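Local coordinates for N-acylethanolamine-hydrolyzing acid amidase alpha-subunit (Caenorhabditis elegans, PDB 6DY3), which forms, with the beta-subunit, a lysosomal amidase that hydrolyses bioactive fatty acid amides such as N-palmitoylethanolamine to ethanolamine and free fatty acid, at the interface of chains A and B. Coordinates in Å, arbitrary orientation; residue numbers count along the deposited sequence, not the author numbering. Chains: chain A, N-acylethanolamine-hydrolyzing acid amidase alpha-subunit; chain B, N-acylethanolamine-hydrolyzing acid amidase beta-subunit.

The interface of chains A and B. Residues chain A 74, 78, 81, 92, 96; chain B 51-54, 94.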
loop_
_atom_site.group_PDB
_atom_site.type_symbol
_atom_site.label_atom_id
_atom_site.label_comp_id
_atom_site.label_asym_id
_atom_site.label_seq_id
_atom_site.Cartn_x
_atom_site.Cartn_y
_atom_site.Cartn_z
ATOM N N ILE A 74 6.607 8.122 -15.495
ATOM C CA ILE A 74 5.286 7.785 -14.982
ATOM C C ILE A 74 4.200 8.351 -15.891
ATOM O O ILE A 74 3.127 7.753 -16.040
ATOM C CB ILE A 74 5.136 8.290 -13.534
ATOM C CG1 ILE A 74 6.126 7.586 -12.596
ATOM C CG2 ILE A 74 3.707 8.100 -13.033
ATOM C CD1 ILE A 74 5.926 6.086 -12.464
ATOM N N LEU A 78 1.063 6.107 -17.440
ATOM C CA LEU A 78 -0.342 6.465 -17.287
ATOM C C LEU A 78 -1.009 6.657 -18.641
ATOM O O LEU A 78 -2.147 6.220 -18.848
ATOM C CB LEU A 78 -0.464 7.729 -16.441
ATOM C CG LEU A 78 -0.083 7.564 -14.968
ATOM C CD1 LEU A 78 0.056 8.927 -14.305
ATOM C CD2 LEU A 78 -1.110 6.698 -14.224
ATOM N N ILE A 81 -1.507 3.262 -20.055
ATOM C CA ILE A 81 -2.624 2.595 -19.390
ATOM C C ILE A 81 -3.947 3.107 -19.943
ATOM O O ILE A 81 -4.870 2.327 -20.203
ATOM C CB ILE A 81 -2.531 2.788 -17.864
ATOM C CG1 ILE A 81 -1.362 1.972 -17.302
ATOM C CG2 ILE A 81 -3.846 2.384 -17.182
ATOM C CD1 ILE A 81 -1.112 2.186 -15.819
ATOM N N ILE A 92 -7.969 8.263 -14.863
ATOM C CA ILE A 92 -6.923 7.358 -14.395
ATOM C C ILE A 92 -5.923 8.106 -13.523
ATOM O O ILE A 92 -5.487 7.600 -12.482
ATOM C CB ILE A 92 -6.246 6.676 -15.600
ATOM C CG1 ILE A 92 -7.208 5.638 -16.187
ATOM C CG2 ILE A 92 -4.895 6.052 -15.205
ATOM C CD1 ILE A 92 -6.747 5.030 -17.483
ATOM N N ASN A 96 -5.252 7.484 -9.343
ATOM C CA ASN A 96 -3.921 7.169 -8.831
ATOM C C ASN A 96 -3.467 8.172 -7.781
ATOM O O ASN A 96 -2.754 7.808 -6.842
ATOM C CB ASN A 96 -2.941 7.125 -9.997
ATOM C CG ASN A 96 -2.889 5.781 -10.660
ATOM O OD1 ASN A 96 -2.115 4.913 -10.253
ATOM N ND2 ASN A 96 -3.714 5.586 -11.690
ATOM N N LEU B 51 -4.833 -0.626 -13.502
ATOM C CA LEU B 51 -5.014 0.822 -13.637
ATOM C C LEU B 51 -4.124 1.610 -12.681
ATOM O O LEU B 51 -3.884 2.801 -12.902
ATOM C CB LEU B 51 -6.469 1.263 -13.430
ATOM C CG LEU B 51 -7.493 0.773 -14.455
ATOM C CD1 LEU B 51 -8.890 1.230 -14.055
ATOM C CD2 LEU B 51 -7.152 1.260 -15.858
ATOM N N TYR B 52 -3.622 0.965 -11.634
ATOM C CA TYR B 52 -2.755 1.609 -10.654
ATOM C C TYR B 52 -1.326 1.117 -10.845
ATOM O O TYR B 52 -1.052 -0.075 -10.672
ATOM C CB TYR B 52 -3.230 1.314 -9.232
ATOM C CG TYR B 52 -4.604 1.865 -8.919
ATOM C CD1 TYR B 52 -5.745 1.135 -9.210
ATOM C CD2 TYR B 52 -4.759 3.111 -8.335
ATOM C CE1 TYR B 52 -6.997 1.630 -8.933
ATOM C CE2 TYR B 52 -6.006 3.611 -8.053
ATOM C CZ TYR B 52 -7.122 2.870 -8.354
ATOM O OH TYR B 52 -8.377 3.367 -8.076
ATOM N N ASN B 53 -0.418 2.029 -11.192
ATOM C CA ASN B 53 0.980 1.673 -11.407
ATOM C C ASN B 53 1.885 2.151 -10.275
ATOM O O ASN B 53 3.110 2.055 -10.389
ATOM C CB ASN B 53 1.477 2.208 -12.759
ATOM C CG ASN B 53 1.208 3.683 -12.947
ATOM O OD1 ASN B 53 0.207 4.211 -12.465
ATOM N ND2 ASN B 53 2.097 4.357 -13.670
ATOM N N GLY B 54 1.310 2.656 -9.181
ATOM C CA GLY B 54 2.054 2.878 -7.961
ATOM C C GLY B 54 2.052 1.636 -7.089
ATOM O O GLY B 54 1.421 0.628 -7.399
ATOM N N PHE B 94 3.370 6.715 -5.965
ATOM C CA PHE B 94 4.565 6.801 -6.793
ATOM C C PHE B 94 5.787 7.201 -5.983
ATOM O O PHE B 94 6.914 6.841 -6.343
ATOM C CB PHE B 94 4.318 7.771 -7.944
ATOM C CG PHE B 94 3.172 7.361 -8.808
ATOM C CD1 PHE B 94 1.912 7.872 -8.586
ATOM C CD2 PHE B 94 3.345 6.411 -9.808
ATOM C CE1 PHE B 94 0.844 7.475 -9.362
ATOM C CE2 PHE B 94 2.275 6.009 -10.592
ATOM C CZ PHE B 94 1.023 6.544 -10.364
HETATM O O HOH W 1 -1.215 3.779 -8.070
#
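A:Asn96 reaches from helix 89-97 to the loop at B:Leu51 to B:Gly54, its ND2 donating to the backbone O of B:Leu51 at 3.0 Å in an almost straight bond (172° at H). The second N-H goes to the O of A:Ile92, one turn earlier, at 2.8 Å. Both acceptors lie close to the amide plane, so the two bonds fix the rotation of the group. Its OD1 faces the other way, 2.6 Å from a water that also meets the backbone N of B:Gly54; the contact from the N of B:Asn53 is weak. An asparagine suits this place because one flat group serves as donor and acceptor together; a leucine here would probably leave the B:Leu51 and A:Ile92 carbonyls without this donor and break the water link to B:Gly54. The surround is mostly apolar. The flat B:Phe94 ring meets CB of A:Asn96 with its edge and A:Ile74, from helix 72-85, with a face: CG2, the branch anti to the backbone N, lies over it, 3.5 Å from CE2, with CD1 beside the rim and B:Gly54 CA on the opposite face. The branches of A:Ile81 serve two residues, CG2 packing 3.7 Å from CD2 of B:Leu51 and CD1 against B:Asn53, whose amide, nearly perpendicular (85°) to that of A:Asn96, turns OD1 to CD2 of A:Leu78. The patch helps hold the autocatalytically cleaved heterodimer together, docking two alpha-subunit helices on a beta-subunit loop and helix 92-102.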